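Local coordinates for DUF1955 domain-containing protein (Sulfolobus tokodaii, PDB 1WY6), which is of unknown function but folds as an all-helical repeat protein, the first of its kind solved from an archaeon, at residues D13-L18 and I46-E51; I29-T34 and G66-L71. One frame throughout, in Å; residues are numbered along the deposited sequence.

Contact 1: D13-L18 and I46-E51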
# COMPACT_ATOMS: atom_id res chain seq x y z
N ASP A 13 -22.58 3.18 -2.68
CA ASP A 13 -23.21 1.90 -2.95
C ASP A 13 -22.13 0.92 -3.41
O ASP A 13 -22.12 -0.24 -3.00
CB ASP A 13 -24.26 2.05 -4.05
CG ASP A 13 -24.98 0.76 -4.33
OD1 ASP A 13 -25.51 0.15 -3.38
OD2 ASP A 13 -25.03 0.36 -5.52
N ALA A 14 -21.23 1.41 -4.26
CA ALA A 14 -20.13 0.60 -4.76
C ALA A 14 -19.22 0.25 -3.59
O ALA A 14 -18.78 -0.89 -3.46
CB ALA A 14 -19.36 1.37 -5.84
N LYS A 15 -18.95 1.23 -2.73
CA LYS A 15 -18.08 1.03 -1.58
C LYS A 15 -18.54 -0.14 -0.71
O LYS A 15 -17.76 -1.03 -0.40
CB LYS A 15 -18.00 2.30 -0.73
CG LYS A 15 -17.05 2.20 0.45
CD LYS A 15 -17.09 3.45 1.32
CE LYS A 15 -16.15 3.32 2.51
NZ LYS A 15 -16.10 4.57 3.34
N LYS A 16 -19.81 -0.14 -0.32
CA LYS A 16 -20.34 -1.22 0.51
C LYS A 16 -20.14 -2.60 -0.11
O LYS A 16 -19.73 -3.54 0.57
CB LYS A 16 -21.82 -0.98 0.80
CG LYS A 16 -22.35 -1.81 1.96
CD LYS A 16 -23.66 -1.23 2.48
CE LYS A 16 -24.67 -1.04 1.36
NZ LYS A 16 -25.90 -0.35 1.81
N PHE A 17 -20.43 -2.75 -1.41
CA PHE A 17 -20.23 -4.02 -2.09
C PHE A 17 -18.78 -4.47 -1.89
O PHE A 17 -18.50 -5.58 -1.44
CB PHE A 17 -20.48 -3.89 -3.60
CG PHE A 17 -21.92 -4.01 -4.01
CD1 PHE A 17 -22.71 -5.07 -3.57
CD2 PHE A 17 -22.49 -3.06 -4.87
CE1 PHE A 17 -24.04 -5.19 -3.98
CE2 PHE A 17 -23.82 -3.18 -5.29
CZ PHE A 17 -24.60 -4.24 -4.85
N LEU A 18 -17.85 -3.58 -2.25
CA LEU A 18 -16.42 -3.86 -2.14
C LEU A 18 -16.00 -4.25 -0.73
O LEU A 18 -15.33 -5.27 -0.55
CB LEU A 18 -15.60 -2.65 -2.62
CG LEU A 18 -15.85 -2.24 -4.08
CD1 LEU A 18 -15.06 -0.98 -4.41
CD2 LEU A 18 -15.44 -3.40 -4.98
N ILE A 46 -11.13 6.24 -4.20
CA ILE A 46 -10.17 5.17 -3.96
C ILE A 46 -9.44 5.34 -2.62
O ILE A 46 -9.19 4.36 -1.92
CB ILE A 46 -9.15 5.07 -5.12
CG1 ILE A 46 -8.48 3.69 -5.09
CG2 ILE A 46 -8.11 6.20 -5.05
CD1 ILE A 46 -9.49 2.52 -5.24
N CYS A 47 -9.10 6.58 -2.28
CA CYS A 47 -8.41 6.87 -1.02
C CYS A 47 -9.33 6.50 0.13
O CYS A 47 -8.92 5.92 1.13
CB CYS A 47 -8.08 8.37 -0.90
SG CYS A 47 -7.18 9.13 -2.28
N ASN A 48 -10.60 6.88 -0.03
CA ASN A 48 -11.62 6.63 0.97
C ASN A 48 -11.79 5.12 1.17
O ASN A 48 -11.81 4.64 2.31
CB ASN A 48 -12.93 7.30 0.51
CG ASN A 48 -14.02 7.25 1.56
OD1 ASN A 48 -14.70 6.25 1.72
ND2 ASN A 48 -14.20 8.36 2.28
N LEU A 49 -11.91 4.36 0.08
CA LEU A 49 -12.06 2.91 0.19
C LEU A 49 -10.88 2.27 0.92
O LEU A 49 -11.07 1.52 1.87
CB LEU A 49 -12.19 2.26 -1.19
CG LEU A 49 -12.32 0.72 -1.17
CD1 LEU A 49 -13.67 0.32 -0.60
CD2 LEU A 49 -12.16 0.17 -2.58
N LEU A 50 -9.67 2.59 0.47
CA LEU A 50 -8.44 2.03 1.04
C LEU A 50 -8.29 2.23 2.55
O LEU A 50 -7.61 1.46 3.22
CB LEU A 50 -7.22 2.60 0.30
CG LEU A 50 -7.15 2.33 -1.21
CD1 LEU A 50 -6.00 3.12 -1.84
CD2 LEU A 50 -6.98 0.85 -1.46
N GLU A 51 -8.93 3.26 3.08
CA GLU A 51 -8.86 3.55 4.51
C GLU A 51 -9.48 2.44 5.37
O GLU A 51 -9.03 2.19 6.49
CB GLU A 51 -9.57 4.88 4.80
CG GLU A 51 -9.53 5.31 6.26
CD GLU A 51 -8.16 5.76 6.69
OE1 GLU A 51 -7.86 5.68 7.90
OE2 GLU A 51 -7.38 6.20 5.82
O HOH W 1 -13.82 4.34 4.30

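Contact 2: I29-T34 and G66-L71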
# COMPACT_ATOMS: atom_id res chain seq x y z
N ILE A 29 -20.28 -0.72 -10.79
CA ILE A 29 -20.79 0.60 -10.41
C ILE A 29 -19.70 1.66 -10.61
O ILE A 29 -19.94 2.72 -11.20
CB ILE A 29 -21.20 0.63 -8.92
CG1 ILE A 29 -22.23 -0.46 -8.63
CG2 ILE A 29 -21.79 1.99 -8.58
CD1 ILE A 29 -23.57 -0.18 -9.21
N VAL A 30 -18.49 1.38 -10.13
CA VAL A 30 -17.38 2.32 -10.27
C VAL A 30 -17.08 2.66 -11.73
O VAL A 30 -16.82 3.81 -12.05
CB VAL A 30 -16.09 1.77 -9.60
CG1 VAL A 30 -14.91 2.66 -9.95
CG2 VAL A 30 -16.27 1.69 -8.10
N LEU A 31 -17.11 1.66 -12.60
CA LEU A 31 -16.84 1.89 -14.01
C LEU A 31 -17.94 2.71 -14.67
O LEU A 31 -17.71 3.34 -15.69
CB LEU A 31 -16.66 0.56 -14.75
CG LEU A 31 -15.45 -0.29 -14.32
CD1 LEU A 31 -15.35 -1.54 -15.18
CD2 LEU A 31 -14.18 0.55 -14.44
N GLU A 32 -19.13 2.69 -14.08
CA GLU A 32 -20.24 3.47 -14.60
C GLU A 32 -19.89 4.94 -14.36
O GLU A 32 -19.92 5.75 -15.28
CB GLU A 32 -21.55 3.14 -13.88
CG GLU A 32 -22.03 1.70 -14.02
CD GLU A 32 -23.35 1.45 -13.31
OE1 GLU A 32 -23.70 0.27 -13.10
OE2 GLU A 32 -24.05 2.43 -12.96
N ILE A 33 -19.55 5.26 -13.11
CA ILE A 33 -19.19 6.62 -12.71
C ILE A 33 -18.03 7.12 -13.56
O ILE A 33 -18.02 8.28 -14.01
CB ILE A 33 -18.76 6.66 -11.23
CG1 ILE A 33 -19.91 6.22 -10.33
CG2 ILE A 33 -18.28 8.06 -10.87
CD1 ILE A 33 -21.17 7.09 -10.44
N THR A 34 -17.05 6.25 -13.78
CA THR A 34 -15.87 6.57 -14.57
C THR A 34 -16.23 7.01 -15.99
O THR A 34 -15.48 7.76 -16.62
CB THR A 34 -14.93 5.35 -14.65
OG1 THR A 34 -14.26 5.17 -13.40
CG2 THR A 34 -13.90 5.54 -15.75
N GLY A 66 -7.63 0.21 -9.89
CA GLY A 66 -6.57 1.11 -9.46
C GLY A 66 -6.16 2.11 -10.53
O GLY A 66 -5.96 3.29 -10.24
N SER A 67 -6.03 1.63 -11.76
CA SER A 67 -5.61 2.45 -12.89
C SER A 67 -6.48 3.66 -13.21
O SER A 67 -6.03 4.58 -13.89
CB SER A 67 -5.48 1.58 -14.15
OG SER A 67 -6.73 1.03 -14.53
N TYR A 68 -7.72 3.68 -12.72
CA TYR A 68 -8.62 4.81 -12.97
C TYR A 68 -8.42 5.98 -12.02
O TYR A 68 -9.03 7.04 -12.19
CB TYR A 68 -10.09 4.38 -12.88
CG TYR A 68 -10.54 3.48 -14.00
CD1 TYR A 68 -10.37 2.11 -13.92
CD2 TYR A 68 -11.12 4.01 -15.15
CE1 TYR A 68 -10.77 1.27 -14.96
CE2 TYR A 68 -11.52 3.19 -16.20
CZ TYR A 68 -11.35 1.82 -16.10
OH TYR A 68 -11.76 1.00 -17.12
N PHE A 69 -7.56 5.79 -11.02
CA PHE A 69 -7.32 6.84 -10.03
C PHE A 69 -5.87 7.28 -9.95
O PHE A 69 -4.97 6.60 -10.45
CB PHE A 69 -7.74 6.34 -8.64
CG PHE A 69 -9.16 5.84 -8.56
CD1 PHE A 69 -10.19 6.67 -8.13
CD2 PHE A 69 -9.46 4.52 -8.91
CE1 PHE A 69 -11.50 6.19 -8.04
CE2 PHE A 69 -10.77 4.03 -8.83
CZ PHE A 69 -11.79 4.87 -8.39
N ASP A 70 -5.65 8.43 -9.32
CA ASP A 70 -4.31 8.95 -9.09
C ASP A 70 -4.04 8.64 -7.62
O ASP A 70 -4.44 9.42 -6.76
CB ASP A 70 -4.24 10.46 -9.31
CG ASP A 70 -4.39 10.84 -10.76
OD1 ASP A 70 -3.71 10.21 -11.60
OD2 ASP A 70 -5.18 11.76 -11.05
N LEU A 71 -3.41 7.51 -7.35
CA LEU A 71 -3.12 7.10 -5.98
C LEU A 71 -2.21 8.09 -5.25
O LEU A 71 -2.28 8.22 -4.03
CB LEU A 71 -2.48 5.71 -5.96
CG LEU A 71 -3.41 4.50 -6.08
CD1 LEU A 71 -2.58 3.24 -6.22
CD2 LEU A 71 -4.30 4.39 -4.86

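Contact 1: D13-L18 and I46-E51
Lys15 and Asn48 join two helices, 7-19 and 44-52, in the N-terminal part of this helical repeat protein. The helices run the same general way, their local axes 32° apart. At closest approach those axes are 10.8 Å from each other, a spacing that side chains rather than backbones must bridge. Lys15 suits the outer side of this gap because it is long. With CG anti to the backbone N and the rest of the chain extended, it delivers its ammonium group to the other helix. There NZ donates to OD1 of Asn48 at 2.7 Å, the two side chains crossing at about a right angle. The donor sits only 16° from the carbonyl plane. The C=O...N angle is 151°, so the amide oxygen is met fairly directly. The methylenes do apolar work: Lys15 CG lies 4.0 Å from CD1 of Leu49, the two side chains sliding past each other in opposite directions. With an alanine here in place of Lys15, Asn48 OD1 and the bridging water would probably both lose their ammonium donor, and Leu49 CD1 part of its aliphatic surroundings. Deeper in, two buried leucines fill the gap. Leu18 starts out toward helix 44-52, and its CD1 meets Leu49 CD2 at 3.6 Å, again nearly at right angles. Leu49 thus divides its methyls, CD1 serving Lys15 and the CB of Leu18, CD2 the tip of Leu18. Both leucines also touch Val61 of helix 55-65, which extends the apolar layer. At the polar margin a water accepts from Lys15 NZ and donates to the backbone O of Asn48, the latter bond 2.8 Å from the water oxygen to Asn48 O.

Contact 2: I29-T34 and G66-L71
Tyr68 lays its ring against Thr34 and Leu31, and it has the largest surface buried in this contact. Its side chain leaves the loop after helix 55-65 toward helix 23-36, where a broad, flat aromatic group can cover residues from successive turns. Leu31 comes over one face of the ring. Its CD2 methyl reaches across to lie 3.5 Å from Tyr68 CZ and 3.6 Å from Tyr68 OH, a methyl set over the hydroxyl end of the ring. Thr34, whose CB points at the loop, approaches the CD2-CE2 side of the ring obliquely: CG2 is 3.2 Å from Tyr68 CD2, unusually close and possibly a limit of the model. Both residues cross the tyrosine at about a right angle.

The two branches of Thr34 do different work. Its methyl packs on the ring, while OG1 donates to Val30 O at 3.2 Å, one turn back in its own helix. That oxygen also accepts from Thr34 N, and the hydroxyl comes in 40° above the carbonyl plane. The bond occupies the polar branch within the helix and favours the rotation (chi1 -74°) that leaves CG2, anti to the backbone N, facing the aromatic ring.

Farther inside, beta-branched Val30 offers CG1 to the rim of the Phe69 ring, 4.1 Å from CZ and near the ring plane. Phe69 is buried; Lys39 and Asn43 hydrogen-bond to the loop backbone. The loop between helices 55-65 and 78-86 thus packs two aromatic side chains against helix 23-36, in keeping with the all-helical repeat fold.

How the contacts relate
From the N terminus the chain passes through 13-18 on helix 7-19, turns into helix 23-36 with 29-34, continues to 46-51 on helix 44-52, and reaches 66-71 after helix 55-65. Contact 1 closes a mostly helical loop of 27 residues and contact 2 one of 31. Their segments alternate, so the two closures cross rather than nest. The first two helices are thereby each tied to a later part of the chain. The contacts also touch, their centres about 11 Å apart: Ala14 packs on Ile29 and Val30, while Ile46 meets Phe69 and Leu50 meets Leu71, making one continuous interface near the N-terminal end of the array.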